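Local coordinates for mandelate racemase/muconate lactonizing enzyme family protein (Sulfitobacter sp. NAS-14.1, PDB 3T4W) that probably acts as an enolase-superfamily lyase of unknown substrate, starting catalysis by removing a proton next to a substrate carboxylate, at residues 23-28 and 121-126; 47-50 and 56-59; 77-82 and 110-115. All coordinates share one frame; numbering follows the deposited sequence.

Overall arrangement
All three contacts lie in the N-terminal part of the chain, on the same side of its centre, in the alpha-plus-beta domain that accompanies the barrel in this family. Contact 1 sets strand 25-33 against helix 110-130. Contact 2 pairs strands 45-52 and 57-62, so contacts 1 and 2 reach the same three-stranded sheet; their centres are about 6 Å apart. Contact 3 joins helix 69-83 to helix 110-130, about 14 to 15 Å from the centres of the others. Along the chain contact 2 closes before contact 3 opens, and contact 1 spans both. Leu50 touches Phe80 and also packs on Ala122 and Ile126 of helix 110-130, so hairpin and helices pack together.

Contact 1: residues 23-28 and 121-126; sequences MKLQDL and IACWDI
Met23 and Leu25 join the first strand of a three-stranded antiparallel sheet to Cys123 and Ile126 of helix 110-130. This sheet-on-helix packing belongs to the N-terminal domain of the enolase superfamily fold. Strand 25-33 is one outer strand of the sheet within the chain. The contact is small, with 167 Å² buried in all, and apolar. All four touching residues are buried.

Leu25 and Ile126 carry the contact. Leu25 uses both its methyl branches. CD1 of Leu25 lies 3.9 Å from SG of Cys123. CD2 of Leu25 reaches CD1 of Ile126 at 4.0 Å. The fork thus touches two residues three positions apart on the helix, close to one turn. With CG of Leu25 anti to its carbonyl carbon (chi1 -59°), the branches are carried out to the helix. The Leu25 and Ile126 side chains cross obliquely. Ile126 offers a second methyl to Met23. Here the two side chains run past each other in opposite directions.

Ile126 and Ala122 also touch Leu50 of the middle strand, so the helix is packed against more than one strand. Met23 also touches Thr54, Pro89 and Asp130. On the helix, Asp125 accepts a bond at OD1 from the backbone N of Leu387 and so ties it to a much later part of the chain.

Beyond Leu25, Gln26 and Asp27 both face Thr51, a classic beta bulge. Both side chains are exposed. NE2 of Gln26 donates a weak hydrogen bond to OD2 of Asp27, 3.3 Å long. At the other end of the contact, SD of Met23 stands 4.2 Å from CG2 of Ile126.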
ATOM      1  N   MET A  23      21.411  38.189  28.038  1.00 20.47           N
ATOM      2  CA  MET A  23      21.903  38.626  26.769  1.00 22.73           C
ATOM      3  C   MET A  23      20.773  38.827  25.762  1.00 25.98           C
ATOM      4  O   MET A  23      19.984  37.957  25.564  1.00 21.25           O
ATOM      5  CB  MET A  23      22.770  37.523  26.215  1.00 21.64           C
ATOM      6  CG  MET A  23      24.206  37.650  26.349  1.00 27.40           C
ATOM      7  SD  MET A  23      25.000  36.304  25.606  1.00 25.93           S
ATOM      8  CE  MET A  23      23.751  35.153  25.397  1.00 24.68           C
ATOM      9  N   LYS A  24      20.740  39.976  25.104  1.00 23.94           N
ATOM     10  CA  LYS A  24      19.916  40.182  23.944  1.00 18.83           C
ATOM     11  C   LYS A  24      20.689  40.498  22.695  1.00 16.93           C
ATOM     12  O   LYS A  24      21.595  41.233  22.715  1.00 16.74           O
ATOM     13  CB  LYS A  24      18.871  41.233  24.201  1.00 20.07           C
ATOM     14  CG  LYS A  24      18.027  40.942  25.359  1.00 25.15           C
ATOM     15  CD  LYS A  24      17.475  42.195  25.897  1.00 30.08           C
ATOM     16  CE  LYS A  24      16.715  41.960  27.154  1.00 40.66           C
ATOM     17  NZ  LYS A  24      16.333  43.250  27.751  1.00 39.04           N
ATOM     18  N   LEU A  25      20.272  39.921  21.589  1.00 18.36           N
ATOM     19  CA  LEU A  25      20.803  40.294  20.284  1.00 15.05           C
ATOM     20  C   LEU A  25      20.419  41.734  19.987  1.00 17.02           C
ATOM     21  O   LEU A  25      19.261  42.114  20.168  1.00 15.66           O
ATOM     22  CB  LEU A  25      20.214  39.396  19.204  1.00 14.70           C
ATOM     23  CG  LEU A  25      20.457  37.900  19.348  1.00 14.72           C
ATOM     24  CD1 LEU A  25      19.592  37.164  18.346  1.00 16.15           C
ATOM     25  CD2 LEU A  25      21.933  37.576  19.162  1.00 14.13           C
ATOM     26  N   GLN A  26      21.376  42.542  19.535  1.00 14.86           N
ATOM     27  CA  GLN A  26      21.054  43.927  19.207  1.00 18.17           C
ATOM     28  C   GLN A  26      21.537  44.357  17.818  1.00 15.40           C
ATOM     29  O   GLN A  26      20.777  44.945  17.057  1.00 11.96           O
ATOM     30  CB  GLN A  26      21.500  44.899  20.320  1.00 16.62           C
ATOM     31  CG  GLN A  26      22.818  45.617  20.107  1.00 19.06           C
ATOM     32  CD  GLN A  26      23.115  46.641  21.207  1.00 29.33           C
ATOM     33  OE1 GLN A  26      22.313  46.837  22.124  1.00 30.21           O
ATOM     34  NE2 GLN A  26      24.272  47.294  21.115  1.00 27.01           N
ATOM     35  N   ASP A  27      22.778  44.030  17.479  1.00 14.88           N
ATOM     36  CA  ASP A  27      23.356  44.479  16.215  1.00 17.68           C
ATOM     37  C   ASP A  27      23.449  43.398  15.141  1.00 18.71           C
ATOM     38  O   ASP A  27      23.594  42.206  15.433  1.00 13.60           O
ATOM     39  CB  ASP A  27      24.737  45.088  16.447  1.00 17.56           C
ATOM     40  CG  ASP A  27      24.672  46.357  17.252  1.00 22.91           C
ATOM     41  OD1 ASP A  27      23.723  47.141  17.016  1.00 18.94           O
ATOM     42  OD2 ASP A  27      25.562  46.562  18.118  1.00 22.29           O
ATOM     43  N   LEU A  28      23.375  43.836  13.888  1.00 17.85           N
ATOM     44  CA  LEU A  28      23.523  42.937  12.758  1.00 15.70           C
ATOM     45  C   LEU A  28      24.338  43.595  11.666  1.00 14.85           C
ATOM     46  O   LEU A  28      24.025  44.702  11.227  1.00 16.76           O
ATOM     47  CB  LEU A  28      22.157  42.539  12.199  1.00 16.78           C
ATOM     48  CG  LEU A  28      22.166  42.244  10.695  1.00 15.21           C
ATOM     49  CD1 LEU A  28      22.620  40.822  10.430  1.00 13.62           C
ATOM     50  CD2 LEU A  28      20.799  42.503  10.080  1.00 16.14           C
ATOM     51  N   ILE A 121      22.951  30.398  13.097  1.00 12.23           N
ATOM     52  CA  ILE A 121      24.320  29.924  13.278  1.00 13.16           C
ATOM     53  C   ILE A 121      25.110  30.898  14.135  1.00 13.03           C
ATOM     54  O   ILE A 121      25.781  30.501  15.090  1.00 14.53           O
ATOM     55  CB  ILE A 121      25.055  29.735  11.944  1.00 14.81           C
ATOM     56  CG1 ILE A 121      24.493  28.534  11.190  1.00 13.61           C
ATOM     57  CG2 ILE A 121      26.563  29.563  12.181  1.00 12.88           C
ATOM     58  CD1 ILE A 121      25.069  28.392   9.816  1.00 12.80           C
ATOM     59  N   ALA A 122      25.027  32.178  13.792  1.00 12.52           N
ATOM     60  CA  ALA A 122      25.729  33.193  14.557  1.00 12.80           C
ATOM     61  C   ALA A 122      25.302  33.107  16.020  1.00 13.02           C
ATOM     62  O   ALA A 122      26.114  33.307  16.918  1.00 15.61           O
ATOM     63  CB  ALA A 122      25.456  34.579  13.990  1.00 11.21           C
ATOM     64  N   CYS A 123      24.027  32.806  16.251  1.00 12.14           N
ATOM     65  CA  CYS A 123      23.508  32.663  17.610  1.00 12.37           C
ATOM     66  C   CYS A 123      24.279  31.611  18.409  1.00 15.40           C
ATOM     67  O   CYS A 123      24.616  31.838  19.574  1.00 16.31           O
ATOM     68  CB  CYS A 123      22.013  32.327  17.594  1.00 12.43           C
ATOM     69  SG  CYS A 123      20.938  33.735  17.190  1.00 15.90           S
ATOM     70  N   TRP A 124      24.556  30.471  17.781  1.00 12.96           N
ATOM     71  CA  TRP A 124      25.292  29.394  18.437  1.00 14.40           C
ATOM     72  C   TRP A 124      26.749  29.759  18.723  1.00 14.35           C
ATOM     73  O   TRP A 124      27.312  29.336  19.740  1.00 13.06           O
ATOM     74  CB  TRP A 124      25.208  28.101  17.621  1.00 14.34           C
ATOM     75  CG  TRP A 124      23.865  27.463  17.717  1.00 15.06           C
ATOM     76  CD1 TRP A 124      22.851  27.545  16.808  1.00 14.01           C
ATOM     77  CD2 TRP A 124      23.371  26.664  18.799  1.00 15.01           C
ATOM     78  NE1 TRP A 124      21.758  26.842  17.253  1.00 13.66           N
ATOM     79  CE2 TRP A 124      22.052  26.288  18.471  1.00 12.87           C
ATOM     80  CE3 TRP A 124      23.916  26.226  20.010  1.00 13.09           C
ATOM     81  CZ2 TRP A 124      21.269  25.497  19.311  1.00 11.29           C
ATOM     82  CZ3 TRP A 124      23.137  25.435  20.843  1.00 13.31           C
ATOM     83  CH2 TRP A 124      21.827  25.084  20.489  1.00 14.10           C
ATOM     84  N   ASP A 125      27.355  30.534  17.828  1.00 12.69           N
ATOM     85  CA  ASP A 125      28.710  31.025  18.050  1.00 12.05           C
ATOM     86  C   ASP A 125      28.680  31.868  19.319  1.00 14.47           C
ATOM     87  O   ASP A 125      29.494  31.685  20.219  1.00 12.56           O
ATOM     88  CB  ASP A 125      29.188  31.859  16.855  1.00 11.78           C
ATOM     89  CG  ASP A 125      30.700  32.022  16.818  1.00 14.67           C
ATOM     90  OD1 ASP A 125      31.401  31.171  17.405  1.00 11.81           O
ATOM     91  OD2 ASP A 125      31.186  32.999  16.190  1.00 15.49           O
ATOM     92  N   ILE A 126      27.710  32.773  19.394  1.00 12.82           N
ATOM     93  CA  ILE A 126      27.535  33.607  20.580  1.00 16.61           C
ATOM     94  C   ILE A 126      27.307  32.780  21.855  1.00 16.20           C
ATOM     95  O   ILE A 126      27.962  33.002  22.875  1.00 18.10           O
ATOM     96  CB  ILE A 126      26.406  34.648  20.375  1.00 17.66           C
ATOM     97  CG1 ILE A 126      26.923  35.815  19.527  1.00 17.34           C
ATOM     98  CG2 ILE A 126      25.873  35.147  21.712  1.00 14.37           C
ATOM     99  CD1 ILE A 126      25.833  36.721  18.986  1.00 15.52           C
TER

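Contact 2: residues 47-50 and 56-59; sequences LVKL and IVGW
Leu50 and Gly58 are joined by two backbone hydrogen bonds. N of Leu50 donates to O of Gly58 at 2.7 Å. N of Gly58 donates to O of Leu50, also at 2.7 Å. The two bonds make Leu50 and Gly58 an antiparallel hydrogen-bonded pair. The next pair, Lys49 with Trp59, is antiparallel and non-hydrogen-bonded. Around it two CA-H...O contacts form: CA of Trp59 is 3.4 Å from O of Val48, and CA of Lys49 points to O of Gly58.

These strands, 45-52 and 57-62, form a beta hairpin. It makes up two of the three strands of the antiparallel sheet in the N-terminal domain. Strand 25-33 lies on the other side of strand 45-52. From helix 110-130, Asp125 accepts a bond at OD2 from N of Trp59, and Lys129 donates through NZ to O of Val57.

The main side-chain interaction is CH-pi. CB of Lys49 sits over one face of the Trp59 indole, 3.7 Å from the centroid of the six-membered ring and 12° off its normal. CG of Lys49 is anti to the backbone N (chi1 157°) and the rest of the chain is extended. It therefore runs on over the ring, with CD 3.7 Å from CZ2 of Trp59. A leucine in place of Trp59 would probably leave the Lys49 methylenes without their flat platform and their chain freer to swing.

Apolar contacts add to this. CE of Lys49 meets CG1 of Val57 at 3.8 Å. CB of Leu47 lies near the plane of the indole, at its edge, 4.4 Å from CE3 of Trp59. NZ of Lys49, beyond these contacts, makes a salt bridge with Glu393.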
ATOM      1  N   LEU A  47      28.066  36.274   4.776  1.00 14.93           N
ATOM      2  CA  LEU A  47      28.323  36.225   6.210  1.00 15.82           C
ATOM      3  C   LEU A  47      27.423  37.214   6.948  1.00 14.54           C
ATOM      4  O   LEU A  47      27.145  38.312   6.459  1.00 12.79           O
ATOM      5  CB  LEU A  47      29.794  36.538   6.517  1.00 14.02           C
ATOM      6  CG  LEU A  47      30.859  35.842   5.662  1.00 15.54           C
ATOM      7  CD1 LEU A  47      32.223  36.423   5.957  1.00 11.61           C
ATOM      8  CD2 LEU A  47      30.861  34.328   5.869  1.00 12.97           C
ATOM      9  N   VAL A  48      26.959  36.803   8.122  1.00 12.68           N
ATOM     10  CA  VAL A  48      26.283  37.693   9.045  1.00 11.15           C
ATOM     11  C   VAL A  48      27.114  37.734  10.315  1.00 14.55           C
ATOM     12  O   VAL A  48      27.626  36.708  10.773  1.00 13.69           O
ATOM     13  CB  VAL A  48      24.846  37.225   9.381  1.00 11.87           C
ATOM     14  CG1 VAL A  48      23.947  37.318   8.158  1.00  9.91           C
ATOM     15  CG2 VAL A  48      24.846  35.809   9.965  1.00 10.21           C
ATOM     16  N   LYS A  49      27.268  38.925  10.875  1.00 15.94           N
ATOM     17  CA  LYS A  49      27.987  39.073  12.127  1.00 13.17           C
ATOM     18  C   LYS A  49      27.029  39.646  13.144  1.00 15.51           C
ATOM     19  O   LYS A  49      26.537  40.759  12.978  1.00 16.25           O
ATOM     20  CB  LYS A  49      29.184  40.001  11.948  1.00 13.74           C
ATOM     21  CG  LYS A  49      29.660  40.644  13.230  1.00 15.18           C
ATOM     22  CD  LYS A  49      30.753  41.651  12.950  1.00 15.44           C
ATOM     23  CE  LYS A  49      31.371  42.148  14.238  1.00 17.29           C
ATOM     24  NZ  LYS A  49      32.499  43.095  13.990  1.00 21.92           N
ATOM     25  N   LEU A  50      26.739  38.879  14.188  1.00 14.69           N
ATOM     26  CA  LEU A  50      25.835  39.362  15.222  1.00 15.15           C
ATOM     27  C   LEU A  50      26.569  39.750  16.501  1.00 15.09           C
ATOM     28  O   LEU A  50      27.601  39.176  16.840  1.00 15.90           O
ATOM     29  CB  LEU A  50      24.717  38.351  15.500  1.00 12.13           C
ATOM     30  CG  LEU A  50      23.733  38.157  14.340  1.00 12.53           C
ATOM     31  CD1 LEU A  50      22.712  37.094  14.689  1.00 16.38           C
ATOM     32  CD2 LEU A  50      23.036  39.453  13.941  1.00 12.21           C
ATOM     33  N   ILE A  56      29.077  40.408  23.065  1.00 13.48           N
ATOM     34  CA  ILE A  56      29.523  39.149  22.477  1.00 15.50           C
ATOM     35  C   ILE A  56      29.234  39.129  20.970  1.00 15.38           C
ATOM     36  O   ILE A  56      28.172  39.569  20.523  1.00 14.95           O
ATOM     37  CB  ILE A  56      28.877  37.935  23.187  1.00 16.79           C
ATOM     38  CG1 ILE A  56      29.029  38.068  24.706  1.00 18.16           C
ATOM     39  CG2 ILE A  56      29.493  36.635  22.704  1.00 15.29           C
ATOM     40  CD1 ILE A  56      28.913  36.747  25.458  1.00 22.55           C
ATOM     41  N   VAL A  57      30.195  38.636  20.193  1.00 15.76           N
ATOM     42  CA  VAL A  57      30.066  38.569  18.740  1.00 16.18           C
ATOM     43  C   VAL A  57      29.972  37.126  18.222  1.00 17.77           C
ATOM     44  O   VAL A  57      30.741  36.256  18.635  1.00 15.26           O
ATOM     45  CB  VAL A  57      31.254  39.255  18.039  1.00 14.82           C
ATOM     46  CG1 VAL A  57      31.141  39.092  16.524  1.00 13.43           C
ATOM     47  CG2 VAL A  57      31.316  40.716  18.421  1.00 14.99           C
ATOM     48  N   GLY A  58      29.026  36.889  17.316  1.00 14.09           N
ATOM     49  CA  GLY A  58      28.902  35.611  16.640  1.00 13.29           C
ATOM     50  C   GLY A  58      28.912  35.776  15.129  1.00 11.92           C
ATOM     51  O   GLY A  58      28.453  36.782  14.596  1.00 10.80           O
ATOM     52  N   TRP A  59      29.454  34.783  14.434  1.00 13.27           N
ATOM     53  CA  TRP A  59      29.418  34.759  12.983  1.00 11.47           C
ATOM     54  C   TRP A  59      28.531  33.627  12.458  1.00 12.69           C
ATOM     55  O   TRP A  59      28.552  32.513  12.979  1.00 10.21           O
ATOM     56  CB  TRP A  59      30.831  34.620  12.430  1.00 14.02           C
ATOM     57  CG  TRP A  59      31.683  35.828  12.682  1.00 15.59           C
ATOM     58  CD1 TRP A  59      32.412  36.100  13.804  1.00 11.05           C
ATOM     59  CD2 TRP A  59      31.892  36.932  11.786  1.00 14.81           C
ATOM     60  NE1 TRP A  59      33.061  37.299  13.663  1.00 14.74           N
ATOM     61  CE2 TRP A  59      32.761  37.833  12.435  1.00 15.83           C
ATOM     62  CE3 TRP A  59      31.429  37.244  10.504  1.00 11.66           C
ATOM     63  CZ2 TRP A  59      33.181  39.030  11.842  1.00 13.39           C
ATOM     64  CZ3 TRP A  59      31.844  38.431   9.917  1.00 15.56           C
ATOM     65  CH2 TRP A  59      32.715  39.311  10.589  1.00 13.20           C
TER

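Contact 3: residues 77-82 and 110-115; sequences EDVFAR and LTVMGA
Val79 faces Val112 and Ala115 through a single methyl group, CG2. It lies 3.7 Å from CG1 of Val112 and 4.2 Å from CB of Ala115. The methyl thus meets two residues about one helical turn apart. The contact is apolar throughout, and its three residues are buried. It is also small, at 113 Å² in all.

The torsions present these methyls. In Val79 CG1 is anti to the backbone N (chi1 165°), which leaves CG2 beside that N and turned to the other helix. Val112 has nearly the same first torsion, but there it is the branch anti to N, CG1, that makes the contact. The CA atoms of Val79 and Ala115 are 7.0 Å apart, so the backbones come fairly close where one partner is as small as alanine.

Further out, Val79 also packs on Leu119, the next turn of helix 110-130. Ala115 reaches Val75 and Ile76 of helix 69-83. N of Val112 is hydrogen-bonded to OD1 of Asp109.

Next to Val79, Asp78 and Arg82 form a salt bridge four residues apart along their own helix. The guanidinium meets the carboxylate side-on. NE of Arg82 is 2.8 Å from OD1 of Asp78, and NH2 of Arg82 is 2.8 Å from OD2. Both oxygens are approached on the syn side. Two such bonds probably keep the guanidinium from turning.

The second subunit takes part as well. Its Gly68 N binds OD2 of Asp78, its Asn404 O binds NH1 of Arg82, and its Asp109 OD2 is bonded to OG1 of Thr111. The arrangement is helix-on-helix packing in the N-terminal domain of the enolase superfamily fold, set here at a subunit interface.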
ATOM      1  N   GLU A  77      18.150  41.429   6.718  1.00 14.64           N
ATOM      2  CA  GLU A  77      17.874  42.548   7.617  1.00 16.34           C
ATOM      3  C   GLU A  77      16.454  42.455   8.173  1.00 14.14           C
ATOM      4  O   GLU A  77      16.233  42.637   9.370  1.00 15.06           O
ATOM      5  CB  GLU A  77      18.071  43.896   6.907  1.00 20.86           C
ATOM      6  CG  GLU A  77      19.526  44.315   6.701  1.00 23.80           C
ATOM      7  CD  GLU A  77      19.664  45.522   5.777  1.00 33.43           C
ATOM      8  OE1 GLU A  77      18.674  46.275   5.623  1.00 36.00           O
ATOM      9  OE2 GLU A  77      20.760  45.716   5.202  1.00 31.98           O
ATOM     10  N   ASP A  78      15.495  42.167   7.298  1.00 13.98           N
ATOM     11  CA  ASP A  78      14.093  42.091   7.693  1.00 14.75           C
ATOM     12  C   ASP A  78      13.880  40.968   8.703  1.00 16.83           C
ATOM     13  O   ASP A  78      13.316  41.183   9.783  1.00 15.00           O
ATOM     14  CB  ASP A  78      13.193  41.897   6.463  1.00 14.30           C
ATOM     15  CG  ASP A  78      11.707  41.834   6.818  1.00 16.70           C
ATOM     16  OD1 ASP A  78      11.304  40.935   7.592  1.00 17.64           O
ATOM     17  OD2 ASP A  78      10.935  42.674   6.308  1.00 14.06           O
ATOM     18  N   VAL A  79      14.342  39.771   8.354  1.00 14.38           N
ATOM     19  CA  VAL A  79      14.185  38.620   9.228  1.00 13.74           C
ATOM     20  C   VAL A  79      14.750  38.896  10.619  1.00 14.50           C
ATOM     21  O   VAL A  79      14.145  38.520  11.631  1.00 15.01           O
ATOM     22  CB  VAL A  79      14.847  37.365   8.638  1.00 14.00           C
ATOM     23  CG1 VAL A  79      14.988  36.281   9.707  1.00 13.63           C
ATOM     24  CG2 VAL A  79      14.039  36.859   7.455  1.00 13.59           C
ATOM     25  N   PHE A  80      15.902  39.561  10.670  1.00 12.96           N
ATOM     26  CA  PHE A  80      16.575  39.802  11.948  1.00 15.22           C
ATOM     27  C   PHE A  80      15.822  40.792  12.829  1.00 13.44           C
ATOM     28  O   PHE A  80      15.605  40.544  14.015  1.00 14.08           O
ATOM     29  CB  PHE A  80      18.019  40.285  11.754  1.00 15.20           C
ATOM     30  CG  PHE A  80      18.680  40.728  13.034  1.00 14.35           C
ATOM     31  CD1 PHE A  80      19.138  39.793  13.956  1.00 15.65           C
ATOM     32  CD2 PHE A  80      18.826  42.075  13.327  1.00 14.68           C
ATOM     33  CE1 PHE A  80      19.742  40.197  15.147  1.00 17.09           C
ATOM     34  CE2 PHE A  80      19.421  42.490  14.512  1.00 14.97           C
ATOM     35  CZ  PHE A  80      19.881  41.546  15.425  1.00 17.04           C
ATOM     36  N   ALA A  81      15.428  41.914  12.244  1.00 11.85           N
ATOM     37  CA  ALA A  81      14.747  42.953  13.001  1.00 15.87           C
ATOM     38  C   ALA A  81      13.381  42.459  13.438  1.00 11.42           C
ATOM     39  O   ALA A  81      12.922  42.737  14.540  1.00 11.95           O
ATOM     40  CB  ALA A  81      14.612  44.224  12.162  1.00 12.76           C
ATOM     41  N   ARG A  82      12.735  41.715  12.560  1.00 12.00           N
ATOM     42  CA  ARG A  82      11.378  41.273  12.809  1.00 13.42           C
ATOM     43  C   ARG A  82      11.299  40.182  13.881  1.00 12.39           C
ATOM     44  O   ARG A  82      10.422  40.221  14.741  1.00 12.15           O
ATOM     45  CB  ARG A  82      10.753  40.785  11.500  1.00 15.35           C
ATOM     46  CG  ARG A  82       9.241  40.752  11.500  1.00 18.43           C
ATOM     47  CD  ARG A  82       8.682  40.416  10.115  1.00 17.54           C
ATOM     48  NE  ARG A  82       9.029  41.390   9.075  1.00 15.75           N
ATOM     49  CZ  ARG A  82       8.482  42.599   8.952  1.00 19.58           C
ATOM     50  NH1 ARG A  82       7.566  43.017   9.823  1.00 17.02           N
ATOM     51  NH2 ARG A  82       8.853  43.397   7.954  1.00 17.11           N
ATOM     52  N   LEU A 110      12.240  28.898   1.132  1.00 15.82           N
ATOM     53  CA  LEU A 110      13.651  28.712   0.825  1.00 13.89           C
ATOM     54  C   LEU A 110      14.515  29.965   1.016  1.00 14.78           C
ATOM     55  O   LEU A 110      15.683  29.856   1.387  1.00 15.09           O
ATOM     56  CB  LEU A 110      13.807  28.188  -0.603  1.00 12.27           C
ATOM     57  CG  LEU A 110      15.210  27.722  -0.989  1.00 13.39           C
ATOM     58  CD1 LEU A 110      15.595  26.469  -0.221  1.00 11.41           C
ATOM     59  CD2 LEU A 110      15.307  27.500  -2.501  1.00 13.89           C
ATOM     60  N   THR A 111      13.960  31.145   0.746  1.00 14.33           N
ATOM     61  CA  THR A 111      14.732  32.389   0.857  1.00 14.25           C
ATOM     62  C   THR A 111      14.795  32.938   2.292  1.00 13.94           C
ATOM     63  O   THR A 111      15.870  33.288   2.777  1.00 12.74           O
ATOM     64  CB  THR A 111      14.242  33.490  -0.129  1.00 13.32           C
ATOM     65  OG1 THR A 111      14.876  33.311  -1.399  1.00 10.72           O
ATOM     66  CG2 THR A 111      14.595  34.875   0.388  1.00 13.53           C
ATOM     67  N   VAL A 112      13.651  33.008   2.968  1.00 13.23           N
ATOM     68  CA  VAL A 112      13.629  33.477   4.347  1.00 12.85           C
ATOM     69  C   VAL A 112      14.464  32.539   5.213  1.00 14.55           C
ATOM     70  O   VAL A 112      15.316  32.969   5.993  1.00 14.78           O
ATOM     71  CB  VAL A 112      12.195  33.578   4.903  1.00 11.99           C
ATOM     72  CG1 VAL A 112      12.223  33.812   6.398  1.00 15.03           C
ATOM     73  CG2 VAL A 112      11.436  34.694   4.221  1.00 14.63           C
ATOM     74  N   MET A 113      14.236  31.247   5.048  1.00 12.75           N
ATOM     75  CA  MET A 113      14.939  30.259   5.841  1.00 13.85           C
ATOM     76  C   MET A 113      16.441  30.277   5.582  1.00 16.14           C
ATOM     77  O   MET A 113      17.237  29.943   6.462  1.00 16.45           O
ATOM     78  CB  MET A 113      14.349  28.871   5.604  1.00 16.30           C
ATOM     79  CG  MET A 113      14.328  28.025   6.850  1.00 19.02           C
ATOM     80  SD  MET A 113      13.078  28.452   8.097  1.00 25.94           S
ATOM     81  CE  MET A 113      12.711  30.188   7.842  1.00 16.68           C
ATOM     82  N   GLY A 114      16.834  30.675   4.377  1.00 12.91           N
ATOM     83  CA  GLY A 114      18.244  30.828   4.084  1.00 12.50           C
ATOM     84  C   GLY A 114      18.798  31.957   4.929  1.00 14.99           C
ATOM     85  O   GLY A 114      19.915  31.878   5.440  1.00 15.75           O
ATOM     86  N   ALA A 115      18.009  33.020   5.073  1.00 14.14           N
ATOM     87  CA  ALA A 115      18.428  34.166   5.867  1.00 15.26           C
ATOM     88  C   ALA A 115      18.499  33.767   7.334  1.00 14.03           C
ATOM     89  O   ALA A 115      19.479  34.053   8.007  1.00 14.70           O
ATOM     90  CB  ALA A 115      17.473  35.344   5.675  1.00 13.62           C
TER